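D-lactate dehydrogenase (Fermentative) (PDB 5Z20) catalyses the NAD-dependent interconversion of D-lactate and pyruvate, as a member of the D-isomer specific 2-hydroxyacid dehydrogenase family. Local coordinates at residues 272-277 with 309-314; 123-128 with 246-251. All coordinates share one frame; numbering follows the deposited sequence.

Contact 1: residues 272-277 with 309-314. With NAI (1,4-dihydronicotinamide adenine dinucleotide), chain L; OXM (oxamic acid), chain M.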
ATOM      1  N   GLY B 272      -3.211 -18.028   6.568  1.00 22.43           N
ATOM      2  CA  GLY B 272      -4.343 -17.235   6.216  1.00 19.91           C
ATOM      3  C   GLY B 272      -5.322 -17.200   7.365  1.00 21.48           C
ATOM      4  O   GLY B 272      -5.833 -18.257   7.771  1.00 22.44           O
ATOM      5  N   LEU B 273      -5.654 -16.020   7.830  1.00 18.92           N
ATOM      6  CA  LEU B 273      -6.600 -15.891   8.895  1.00 20.39           C
ATOM      7  C   LEU B 273      -7.769 -15.032   8.475  1.00 19.65           C
ATOM      8  O   LEU B 273      -7.550 -13.962   7.909  1.00 19.39           O
ATOM      9  CB  LEU B 273      -5.969 -15.163  10.101  1.00 20.26           C
ATOM     10  CG  LEU B 273      -4.768 -15.812  10.770  1.00 21.60           C
ATOM     11  CD1 LEU B 273      -4.395 -14.970  12.002  1.00 23.85           C
ATOM     12  CD2 LEU B 273      -4.999 -17.274  11.159  1.00 20.86           C
ATOM     13  N   ASP B 274      -8.991 -15.474   8.802  1.00 18.38           N
ATOM     14  CA  ASP B 274     -10.166 -14.582   8.724  1.00 18.12           C
ATOM     15  C   ASP B 274     -10.636 -14.201  10.140  1.00 19.06           C
ATOM     16  O   ASP B 274     -11.602 -13.499  10.285  1.00 19.05           O
ATOM     17  CB  ASP B 274     -11.280 -15.265   7.942  1.00 16.91           C
ATOM     18  CG  ASP B 274     -12.419 -14.365   7.640  1.00 16.51           C
ATOM     19  OD1 ASP B 274     -12.148 -13.238   7.121  1.00 15.39           O
ATOM     20  OD2 ASP B 274     -13.597 -14.692   7.976  1.00 17.79           O
ATOM     21  N   VAL B 275      -9.989 -14.765  11.162  1.00 20.46           N
ATOM     22  CA  VAL B 275     -10.373 -14.647  12.543  1.00 21.31           C
ATOM     23  C   VAL B 275      -9.151 -14.563  13.422  1.00 22.14           C
ATOM     24  O   VAL B 275      -8.060 -15.016  13.064  1.00 22.17           O
ATOM     25  CB  VAL B 275     -11.241 -15.824  13.036  1.00 20.90           C
ATOM     26  CG1 VAL B 275     -12.563 -15.818  12.281  1.00 21.44           C
ATOM     27  CG2 VAL B 275     -10.528 -17.167  12.866  1.00 19.81           C
ATOM     28  N   TYR B 276      -9.334 -13.952  14.563  1.00 21.68           N
ATOM     29  CA  TYR B 276      -8.231 -13.748  15.509  1.00 23.64           C
ATOM     30  C   TYR B 276      -8.787 -13.792  16.951  1.00 23.26           C
ATOM     31  O   TYR B 276      -9.856 -13.219  17.240  1.00 25.64           O
ATOM     32  CB  TYR B 276      -7.474 -12.422  15.204  1.00 21.95           C
ATOM     33  CG  TYR B 276      -6.365 -12.133  16.174  1.00 23.23           C
ATOM     34  CD1 TYR B 276      -5.235 -12.983  16.278  1.00 24.32           C
ATOM     35  CD2 TYR B 276      -6.447 -11.069  17.055  1.00 24.65           C
ATOM     36  CE1 TYR B 276      -4.249 -12.765  17.237  1.00 24.23           C
ATOM     37  CE2 TYR B 276      -5.458 -10.820  17.994  1.00 25.43           C
ATOM     38  CZ  TYR B 276      -4.359 -11.674  18.085  1.00 25.24           C
ATOM     39  OH  TYR B 276      -3.416 -11.482  19.021  1.00 28.70           O
ATOM     40  N   GLU B 277      -8.017 -14.364  17.858  1.00 24.33           N
ATOM     41  CA  GLU B 277      -8.488 -14.594  19.216  1.00 25.11           C
ATOM     42  C   GLU B 277      -8.921 -13.342  19.932  1.00 24.32           C
ATOM     43  O   GLU B 277      -9.978 -13.351  20.573  1.00 24.75           O
ATOM     44  CB  GLU B 277      -7.447 -15.344  20.011  1.00 26.86           C
ATOM     45  CG  GLU B 277      -7.837 -15.643  21.447  1.00 29.30           C
ATOM     46  CD  GLU B 277      -7.026 -16.800  22.066  1.00 30.57           C
ATOM     47  OE1 GLU B 277      -6.090 -17.361  21.460  1.00 30.53           O
ATOM     48  OE2 GLU B 277      -7.332 -17.143  23.193  1.00 33.81           O
ATOM     49  N   THR B 309      -7.805 -11.353   6.813  1.00 17.01           N
ATOM     50  CA  THR B 309      -8.989 -10.658   6.481  1.00 17.61           C
ATOM     51  C   THR B 309      -9.803 -10.561   7.740  1.00 20.83           C
ATOM     52  O   THR B 309      -9.733 -11.427   8.618  1.00 20.16           O
ATOM     53  CB  THR B 309      -9.787 -11.360   5.363  1.00 18.22           C
ATOM     54  OG1 THR B 309     -10.035 -12.722   5.708  1.00 19.19           O
ATOM     55  CG2 THR B 309      -9.055 -11.339   4.092  1.00 18.01           C
ATOM     56  N   ALA B 310     -10.559  -9.472   7.848  1.00 22.87           N
ATOM     57  CA  ALA B 310     -11.205  -9.115   9.123  1.00 22.56           C
ATOM     58  C   ALA B 310     -12.580  -9.741   9.292  1.00 20.90           C
ATOM     59  O   ALA B 310     -13.626  -9.045   9.365  1.00 18.93           O
ATOM     60  CB  ALA B 310     -11.247  -7.594   9.269  1.00 23.08           C
ATOM     61  N   HIS B 311     -12.573 -11.068   9.323  1.00 20.16           N
ATOM     62  CA  HIS B 311     -13.785 -11.843   9.568  1.00 21.04           C
ATOM     63  C   HIS B 311     -14.884 -11.559   8.561  1.00 20.76           C
ATOM     64  O   HIS B 311     -16.020 -11.211   8.923  1.00 18.03           O
ATOM     65  CB  HIS B 311     -14.310 -11.608  11.009  1.00 20.85           C
ATOM     66  CG  HIS B 311     -15.098 -12.730  11.545  1.00 20.62           C
ATOM     67  ND1 HIS B 311     -15.086 -13.083  12.885  1.00 22.14           N
ATOM     68  CD2 HIS B 311     -15.973 -13.574  10.940  1.00 21.90           C
ATOM     69  CE1 HIS B 311     -15.892 -14.118  13.077  1.00 20.77           C
ATOM     70  NE2 HIS B 311     -16.454 -14.428  11.916  1.00 22.39           N
ATOM     71  N   GLN B 312     -14.515 -11.691   7.303  1.00 19.24           N
ATOM     72  CA  GLN B 312     -15.414 -11.415   6.194  1.00 20.46           C
ATOM     73  C   GLN B 312     -15.708 -12.663   5.395  1.00 20.45           C
ATOM     74  O   GLN B 312     -16.283 -12.550   4.304  1.00 18.78           O
ATOM     75  CB  GLN B 312     -14.818 -10.320   5.253  1.00 22.05           C
ATOM     76  CG  GLN B 312     -13.491 -10.744   4.607  1.00 21.93           C
ATOM     77  CD  GLN B 312     -12.999  -9.782   3.511  1.00 22.35           C
ATOM     78  OE1 GLN B 312     -12.172  -8.931   3.776  1.00 21.91           O
ATOM     79  NE2 GLN B 312     -13.549  -9.901   2.326  1.00 22.66           N
ATOM     80  N   ALA B 313     -15.373 -13.858   5.901  1.00 18.86           N
ATOM     81  CA  ALA B 313     -15.701 -15.052   5.129  1.00 18.37           C
ATOM     82  C   ALA B 313     -17.209 -15.225   4.866  1.00 19.92           C
ATOM     83  O   ALA B 313     -17.605 -15.794   3.852  1.00 18.08           O
ATOM     84  CB  ALA B 313     -15.184 -16.283   5.827  1.00 19.53           C
ATOM     85  N   PHE B 314     -18.048 -14.746   5.790  1.00 19.29           N
ATOM     86  CA  PHE B 314     -19.507 -14.761   5.634  1.00 18.93           C
ATOM     87  C   PHE B 314     -20.010 -13.724   4.701  1.00 19.78           C
ATOM     88  O   PHE B 314     -21.206 -13.713   4.363  1.00 22.97           O
ATOM     89  CB  PHE B 314     -20.204 -14.520   7.000  1.00 18.39           C
ATOM     90  CG  PHE B 314     -20.195 -13.124   7.443  1.00 18.27           C
ATOM     91  CD1 PHE B 314     -19.073 -12.571   8.079  1.00 20.95           C
ATOM     92  CD2 PHE B 314     -21.270 -12.352   7.318  1.00 19.00           C
ATOM     93  CE1 PHE B 314     -19.060 -11.232   8.515  1.00 20.31           C
ATOM     94  CE2 PHE B 314     -21.279 -11.046   7.776  1.00 19.74           C
ATOM     95  CZ  PHE B 314     -20.151 -10.470   8.329  1.00 19.61           C
TER
HETATM   96  PA  NAI L 401     -21.167 -27.669  11.574  1.00 25.00           P
HETATM   97  O1A NAI L 401     -21.659 -27.824  12.882  1.00 24.80           O
HETATM   98  O2A NAI L 401     -21.961 -28.017  10.428  1.00 24.55           O
HETATM   99  O5B NAI L 401     -19.883 -28.495  11.535  1.00 22.41           O
HETATM  100  C5B NAI L 401     -18.882 -28.461  12.489  1.00 22.80           C
HETATM  101  C4B NAI L 401     -18.071 -29.724  12.354  1.00 26.91           C
HETATM  102  O4B NAI L 401     -16.991 -29.686  13.258  1.00 24.89           O
HETATM  103  C3B NAI L 401     -18.880 -31.005  12.586  1.00 26.66           C
HETATM  104  O3B NAI L 401     -18.609 -32.072  11.704  1.00 25.65           O
HETATM  105  C2B NAI L 401     -18.343 -31.386  13.916  1.00 28.12           C
HETATM  106  O2B NAI L 401     -18.422 -32.745  14.255  1.00 31.72           O
HETATM  107  C1B NAI L 401     -16.903 -30.937  13.848  1.00 26.74           C
HETATM  108  N9A NAI L 401     -16.307 -30.943  15.187  1.00 30.81           N
HETATM  109  C8A NAI L 401     -16.961 -30.763  16.324  1.00 27.33           C
HETATM  110  N7A NAI L 401     -16.185 -30.862  17.351  1.00 26.95           N
HETATM  111  C5A NAI L 401     -14.991 -31.117  16.912  1.00 28.64           C
HETATM  112  C6A NAI L 401     -13.691 -31.336  17.538  1.00 33.61           C
HETATM  113  N6A NAI L 401     -13.565 -31.297  18.854  1.00 34.38           N
HETATM  114  N1A NAI L 401     -12.663 -31.566  16.740  1.00 28.81           N
HETATM  115  C2A NAI L 401     -12.821 -31.620  15.436  1.00 30.37           C
HETATM  116  N3A NAI L 401     -13.965 -31.423  14.810  1.00 27.87           N
HETATM  117  C4A NAI L 401     -15.069 -31.188  15.477  1.00 25.99           C
HETATM  118  O3  NAI L 401     -20.667 -26.189  11.562  1.00 26.64           O
HETATM  119  PN  NAI L 401     -20.331 -25.304  10.321  1.00 23.45           P
HETATM  120  O1N NAI L 401     -21.544 -24.783   9.824  1.00 22.36           O
HETATM  121  O2N NAI L 401     -19.482 -26.039   9.462  1.00 23.04           O
HETATM  122  O5D NAI L 401     -19.551 -24.229  11.073  1.00 24.33           O
HETATM  123  C5D NAI L 401     -18.196 -24.341  11.376  1.00 24.07           C
HETATM  124  C4D NAI L 401     -17.668 -23.155  12.170  1.00 24.52           C
HETATM  125  O4D NAI L 401     -17.114 -22.130  11.385  1.00 22.18           O
HETATM  126  C3D NAI L 401     -18.670 -22.464  13.053  1.00 27.28           C
HETATM  127  O3D NAI L 401     -18.762 -23.051  14.325  1.00 26.28           O
HETATM  128  C2D NAI L 401     -18.140 -21.054  13.142  1.00 24.90           C
HETATM  129  O2D NAI L 401     -17.372 -20.839  14.292  1.00 24.88           O
HETATM  130  C1D NAI L 401     -17.239 -20.888  11.959  1.00 22.51           C
HETATM  131  N1N NAI L 401     -17.798 -19.919  11.040  1.00 21.94           N
HETATM  132  C2N NAI L 401     -17.050 -18.915  10.640  1.00 20.45           C
HETATM  133  C3N NAI L 401     -17.507 -17.962   9.756  1.00 19.43           C
HETATM  134  C7N NAI L 401     -16.616 -16.820   9.315  1.00 21.13           C
HETATM  135  O7N NAI L 401     -17.082 -15.817   8.941  1.00 20.33           O
HETATM  136  N7N NAI L 401     -15.329 -16.887   9.328  1.00 18.64           N
HETATM  137  C4N NAI L 401     -18.830 -18.069   9.345  1.00 23.03           C
HETATM  138  C5N NAI L 401     -19.601 -19.110   9.786  1.00 21.31           C
HETATM  139  C6N NAI L 401     -19.048 -20.034  10.634  1.00 24.23           C
HETATM  140  C1  OXM M 402     -19.705 -15.990  11.425  1.00 24.57           C
HETATM  141  N1  OXM M 402     -19.956 -15.000  10.571  1.00 24.91           N
HETATM  142  O1  OXM M 402     -18.591 -16.171  11.890  1.00 27.45           O
HETATM  143  C2  OXM M 402     -20.795 -16.880  11.813  1.00 23.43           C
HETATM  144  O2  OXM M 402     -20.692 -17.539  12.870  1.00 20.90           O
HETATM  145  O3  OXM M 402     -21.802 -16.961  11.077  1.00 17.82           O

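Contact 2: residues 123-128 with 246-251. With NAI (1,4-dihydronicotinamide adenine dinucleotide), chain L; OXM (oxamic acid), chain M.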
ATOM      1  N   GLU B 123     -15.488 -20.815   0.085  1.00 20.58           N
ATOM      2  CA  GLU B 123     -14.887 -20.075  -1.003  1.00 17.98           C
ATOM      3  C   GLU B 123     -13.886 -19.043  -0.526  1.00 17.53           C
ATOM      4  O   GLU B 123     -12.798 -18.855  -1.091  1.00 18.74           O
ATOM      5  CB  GLU B 123     -15.945 -19.414  -1.860  1.00 17.66           C
ATOM      6  CG  GLU B 123     -16.763 -20.449  -2.668  1.00 18.24           C
ATOM      7  CD  GLU B 123     -17.964 -19.889  -3.428  1.00 19.54           C
ATOM      8  OE1 GLU B 123     -18.071 -18.648  -3.568  1.00 18.66           O
ATOM      9  OE2 GLU B 123     -18.773 -20.707  -3.917  1.00 20.85           O
ATOM     10  N   HIS B 124     -14.170 -18.429   0.587  1.00 17.86           N
ATOM     11  CA  HIS B 124     -13.208 -17.453   1.118  1.00 18.22           C
ATOM     12  C   HIS B 124     -11.936 -18.148   1.534  1.00 17.20           C
ATOM     13  O   HIS B 124     -10.845 -17.657   1.326  1.00 16.49           O
ATOM     14  CB  HIS B 124     -13.819 -16.704   2.333  1.00 19.11           C
ATOM     15  CG  HIS B 124     -12.993 -15.568   2.781  1.00 20.39           C
ATOM     16  ND1 HIS B 124     -13.036 -14.348   2.157  1.00 21.42           N
ATOM     17  CD2 HIS B 124     -12.123 -15.441   3.814  1.00 22.10           C
ATOM     18  CE1 HIS B 124     -12.170 -13.532   2.727  1.00 21.69           C
ATOM     19  NE2 HIS B 124     -11.634 -14.158   3.765  1.00 22.05           N
ATOM     20  N   ALA B 125     -12.072 -19.282   2.199  1.00 17.69           N
ATOM     21  CA  ALA B 125     -10.901 -20.047   2.596  1.00 18.33           C
ATOM     22  C   ALA B 125     -10.079 -20.406   1.380  1.00 18.65           C
ATOM     23  O   ALA B 125      -8.844 -20.342   1.420  1.00 20.74           O
ATOM     24  CB  ALA B 125     -11.315 -21.319   3.356  1.00 19.05           C
ATOM     25  N   VAL B 126     -10.735 -20.808   0.302  1.00 19.14           N
ATOM     26  CA  VAL B 126      -9.985 -21.116  -0.941  1.00 17.94           C
ATOM     27  C   VAL B 126      -9.314 -19.868  -1.483  1.00 17.00           C
ATOM     28  O   VAL B 126      -8.188 -19.916  -1.969  1.00 14.60           O
ATOM     29  CB  VAL B 126     -10.880 -21.799  -1.974  1.00 21.02           C
ATOM     30  CG1 VAL B 126     -10.104 -22.145  -3.227  1.00 22.11           C
ATOM     31  CG2 VAL B 126     -11.475 -23.084  -1.403  1.00 22.32           C
ATOM     32  N   GLY B 127     -10.013 -18.714  -1.378  1.00 17.63           N
ATOM     33  CA  GLY B 127      -9.385 -17.436  -1.782  1.00 16.50           C
ATOM     34  C   GLY B 127      -8.111 -17.134  -0.998  1.00 17.53           C
ATOM     35  O   GLY B 127      -7.108 -16.680  -1.560  1.00 17.20           O
ATOM     36  N   LEU B 128      -8.125 -17.387   0.323  1.00 17.46           N
ATOM     37  CA  LEU B 128      -6.949 -17.122   1.135  1.00 17.28           C
ATOM     38  C   LEU B 128      -5.813 -18.055   0.667  1.00 16.76           C
ATOM     39  O   LEU B 128      -4.650 -17.620   0.489  1.00 14.93           O
ATOM     40  CB  LEU B 128      -7.250 -17.350   2.631  1.00 17.77           C
ATOM     41  CG  LEU B 128      -8.160 -16.339   3.269  1.00 19.01           C
ATOM     42  CD1 LEU B 128      -8.501 -16.789   4.628  1.00 19.67           C
ATOM     43  CD2 LEU B 128      -7.518 -14.948   3.285  1.00 20.02           C
ATOM     44  N   ILE B 246      -4.831 -22.436   7.318  1.00 18.00           N
ATOM     45  CA  ILE B 246      -5.959 -21.553   7.097  1.00 18.38           C
ATOM     46  C   ILE B 246      -6.940 -21.643   8.242  1.00 18.79           C
ATOM     47  O   ILE B 246      -7.371 -22.757   8.619  1.00 20.66           O
ATOM     48  CB  ILE B 246      -6.727 -21.927   5.798  1.00 18.52           C
ATOM     49  CG1 ILE B 246      -5.860 -21.959   4.584  1.00 19.46           C
ATOM     50  CG2 ILE B 246      -7.870 -20.943   5.545  1.00 18.34           C
ATOM     51  CD1 ILE B 246      -5.155 -20.639   4.213  1.00 20.97           C
ATOM     52  N   ASN B 247      -7.286 -20.485   8.809  1.00 19.43           N
ATOM     53  CA  ASN B 247      -8.243 -20.407   9.891  1.00 20.77           C
ATOM     54  C   ASN B 247      -9.362 -19.426   9.611  1.00 20.45           C
ATOM     55  O   ASN B 247      -9.206 -18.243   9.787  1.00 18.65           O
ATOM     56  CB  ASN B 247      -7.599 -20.078  11.240  1.00 20.28           C
ATOM     57  CG  ASN B 247      -8.569 -20.207  12.388  1.00 21.13           C
ATOM     58  OD1 ASN B 247      -9.675 -20.756  12.250  1.00 21.31           O
ATOM     59  ND2 ASN B 247      -8.193 -19.643  13.533  1.00 23.33           N
ATOM     60  N   THR B 248     -10.474 -19.976   9.136  1.00 21.36           N
ATOM     61  CA  THR B 248     -11.719 -19.270   8.950  1.00 21.49           C
ATOM     62  C   THR B 248     -12.793 -19.773   9.943  1.00 21.62           C
ATOM     63  O   THR B 248     -14.000 -19.591   9.733  1.00 22.28           O
ATOM     64  CB  THR B 248     -12.289 -19.463   7.516  1.00 21.62           C
ATOM     65  OG1 THR B 248     -12.546 -20.830   7.271  1.00 22.33           O
ATOM     66  CG2 THR B 248     -11.359 -18.892   6.468  1.00 21.87           C
ATOM     67  N   GLY B 249     -12.334 -20.382  11.032  1.00 22.70           N
ATOM     68  CA  GLY B 249     -13.203 -20.892  12.113  1.00 21.81           C
ATOM     69  C   GLY B 249     -13.395 -19.863  13.205  1.00 22.18           C
ATOM     70  O   GLY B 249     -14.305 -19.014  13.111  1.00 22.56           O
ATOM     71  N   ARG B 250     -12.531 -19.907  14.230  1.00 21.79           N
ATOM     72  CA  ARG B 250     -12.529 -18.891  15.312  1.00 21.89           C
ATOM     73  C   ARG B 250     -11.139 -18.643  15.727  1.00 21.38           C
ATOM     74  O   ARG B 250     -10.284 -19.539  15.680  1.00 22.94           O
ATOM     75  CB  ARG B 250     -13.355 -19.369  16.522  1.00 21.78           C
ATOM     76  CG  ARG B 250     -14.867 -19.343  16.335  1.00 21.59           C
ATOM     77  CD  ARG B 250     -15.415 -17.935  16.322  1.00 22.17           C
ATOM     78  NE  ARG B 250     -16.857 -17.850  16.156  1.00 22.77           N
ATOM     79  CZ  ARG B 250     -17.493 -17.741  14.989  1.00 22.56           C
ATOM     80  NH1 ARG B 250     -16.829 -17.722  13.850  1.00 21.96           N
ATOM     81  NH2 ARG B 250     -18.849 -17.588  14.963  1.00 22.64           N
ATOM     82  N   GLY B 251     -10.890 -17.443  16.213  1.00 24.87           N
ATOM     83  CA  GLY B 251      -9.531 -17.054  16.645  1.00 25.63           C
ATOM     84  C   GLY B 251      -8.898 -17.949  17.676  1.00 26.06           C
ATOM     85  O   GLY B 251      -7.696 -18.315  17.584  1.00 24.77           O
TER
HETATM   86  PA  NAI L 401     -21.167 -27.669  11.574  1.00 25.00           P
HETATM   87  O1A NAI L 401     -21.659 -27.824  12.882  1.00 24.80           O
HETATM   88  O2A NAI L 401     -21.961 -28.017  10.428  1.00 24.55           O
HETATM   89  O5B NAI L 401     -19.883 -28.495  11.535  1.00 22.41           O
HETATM   90  C5B NAI L 401     -18.882 -28.461  12.489  1.00 22.80           C
HETATM   91  C4B NAI L 401     -18.071 -29.724  12.354  1.00 26.91           C
HETATM   92  O4B NAI L 401     -16.991 -29.686  13.258  1.00 24.89           O
HETATM   93  C3B NAI L 401     -18.880 -31.005  12.586  1.00 26.66           C
HETATM   94  O3B NAI L 401     -18.609 -32.072  11.704  1.00 25.65           O
HETATM   95  C2B NAI L 401     -18.343 -31.386  13.916  1.00 28.12           C
HETATM   96  O2B NAI L 401     -18.422 -32.745  14.255  1.00 31.72           O
HETATM   97  C1B NAI L 401     -16.903 -30.937  13.848  1.00 26.74           C
HETATM   98  N9A NAI L 401     -16.307 -30.943  15.187  1.00 30.81           N
HETATM   99  C8A NAI L 401     -16.961 -30.763  16.324  1.00 27.33           C
HETATM  100  N7A NAI L 401     -16.185 -30.862  17.351  1.00 26.95           N
HETATM  101  C5A NAI L 401     -14.991 -31.117  16.912  1.00 28.64           C
HETATM  102  C6A NAI L 401     -13.691 -31.336  17.538  1.00 33.61           C
HETATM  103  N6A NAI L 401     -13.565 -31.297  18.854  1.00 34.38           N
HETATM  104  N1A NAI L 401     -12.663 -31.566  16.740  1.00 28.81           N
HETATM  105  C2A NAI L 401     -12.821 -31.620  15.436  1.00 30.37           C
HETATM  106  N3A NAI L 401     -13.965 -31.423  14.810  1.00 27.87           N
HETATM  107  C4A NAI L 401     -15.069 -31.188  15.477  1.00 25.99           C
HETATM  108  O3  NAI L 401     -20.667 -26.189  11.562  1.00 26.64           O
HETATM  109  PN  NAI L 401     -20.331 -25.304  10.321  1.00 23.45           P
HETATM  110  O1N NAI L 401     -21.544 -24.783   9.824  1.00 22.36           O
HETATM  111  O2N NAI L 401     -19.482 -26.039   9.462  1.00 23.04           O
HETATM  112  O5D NAI L 401     -19.551 -24.229  11.073  1.00 24.33           O
HETATM  113  C5D NAI L 401     -18.196 -24.341  11.376  1.00 24.07           C
HETATM  114  C4D NAI L 401     -17.668 -23.155  12.170  1.00 24.52           C
HETATM  115  O4D NAI L 401     -17.114 -22.130  11.385  1.00 22.18           O
HETATM  116  C3D NAI L 401     -18.670 -22.464  13.053  1.00 27.28           C
HETATM  117  O3D NAI L 401     -18.762 -23.051  14.325  1.00 26.28           O
HETATM  118  C2D NAI L 401     -18.140 -21.054  13.142  1.00 24.90           C
HETATM  119  O2D NAI L 401     -17.372 -20.839  14.292  1.00 24.88           O
HETATM  120  C1D NAI L 401     -17.239 -20.888  11.959  1.00 22.51           C
HETATM  121  N1N NAI L 401     -17.798 -19.919  11.040  1.00 21.94           N
HETATM  122  C2N NAI L 401     -17.050 -18.915  10.640  1.00 20.45           C
HETATM  123  C3N NAI L 401     -17.507 -17.962   9.756  1.00 19.43           C
HETATM  124  C7N NAI L 401     -16.616 -16.820   9.315  1.00 21.13           C
HETATM  125  O7N NAI L 401     -17.082 -15.817   8.941  1.00 20.33           O
HETATM  126  N7N NAI L 401     -15.329 -16.887   9.328  1.00 18.64           N
HETATM  127  C4N NAI L 401     -18.830 -18.069   9.345  1.00 23.03           C
HETATM  128  C5N NAI L 401     -19.601 -19.110   9.786  1.00 21.31           C
HETATM  129  C6N NAI L 401     -19.048 -20.034  10.634  1.00 24.23           C
HETATM  130  C1  OXM M 402     -19.705 -15.990  11.425  1.00 24.57           C
HETATM  131  N1  OXM M 402     -19.956 -15.000  10.571  1.00 24.91           N
HETATM  132  O1  OXM M 402     -18.591 -16.171  11.890  1.00 27.45           O
HETATM  133  C2  OXM M 402     -20.795 -16.880  11.813  1.00 23.43           C
HETATM  134  O2  OXM M 402     -20.692 -17.539  12.870  1.00 20.90           O
HETATM  135  O3  OXM M 402     -21.802 -16.961  11.077  1.00 17.82           O

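Contact 1: residues 272-277 with 309-314
The carboxylate of D274 reaches into the turn formed by T309-A313 and is gripped there by three donors. OD1 takes two of them: the hydroxyl of T309, whose OG1 lies 2.6 Å away on the anti side, and the backbone N of Q312, 2.8 Å away, to which OD1 offers its syn lone pair. OD2 is met from above the carboxylate plane by the backbone N of A313, at 2.9 Å. CG of D274 stands anti to the backbone N (chi1 -171°), which carries the acid across to the other loop. With its rotation fixed in this way, OD2 also accepts the carboxamide N7N of NADH at 3.1 Å in a nearly straight bond, so one buried acid both organises the loop and orients the nicotinamide.

A backbone bond from T309 N to L273 O (2.8 Å) extends the pairing of the two strands into these loops.

Apolar contact comes from V275, whose CG1 sits over one face of the H311 imidazole, 3.9 Å from the ring centroid, in a CH-pi contact. At the ring edge, NE2 of H311 donates to O1 of oxamate at 2.8 Å, while ND1 pairs with E279. This His-Glu pair beside the substrate analogue is consistent with the catalytic acid-base pair of the family. F314 borders the same pocket, CD1 lying 3.6 Å from N1 of oxamate.

The contact lies where strand 268-273 and its edge neighbour 306-308 run out at their C-terminal ends. Helix 118-134 covers D274 and A313 through H124, helix 295-302 packs on L273, and R134 of the second subunit bonds to A313 O.

Contact 2: residues 123-128 with 246-251
The imidazole of H124 meets T248 at its edge, where CG2 of the threonine lies near the ring plane, 4.4 Å from CD2. A second flat group, the guanidinium of R250, serves the ligands: the ribose O2D of NADH lies over the centre of one face, and oxamate lies at the edge. There NH2 donates to O2 of oxamate at 2.8 Å and NH1 to O1 at 3.1 Å, a two-armed grip on the substrate analogue. NH1 also bonds to the carbonyl O of G249, and NE to N96, which hold the group in place.

Between helix and strand the contact is wholly apolar. T248 CG2 rests against both A125 CB, 3.9 Å away, and L128 CD1, 4.0 Å away; the methyl stands anti to the carbonyl carbon (chi1 61° for OG1). I246 continues the row, with CG2 against A125 CB at 4.1 Å and CD1 against L128 CB. The backbone O of T248 then accepts N7N of the nicotinamide amide at 3.0 Å. At the strand end, N247 OD1 accepts from the N of G249 in an Asx turn, and its ND2 donates to R250 O.

Helix 118-134 thus packs across the C-terminal end of strand 243-247, which runs between strands 216-219 and 268-273 in the Rossmann-type sheet. Helix 170-181 adjoins A125 through F175.

From the N terminus, helix 118-134 comes first, and contact 2 closes a long loop when strand 243-247 returns to it after 117 intervening residues. Contact 1 opens later and closes a shorter loop of 31 residues, from the end of strand 268-273 to the turn after strand 306-308. The two follow in series, neither nesting nor crossing. They are nevertheless joined side by side: G272 O probably bonds to N247 N between neighbouring strands, H124 NE2 meets T309 OG1, and V275 packs on R250. Together they tie helix 118-134 to three successive strand ends, around NADH and oxamate.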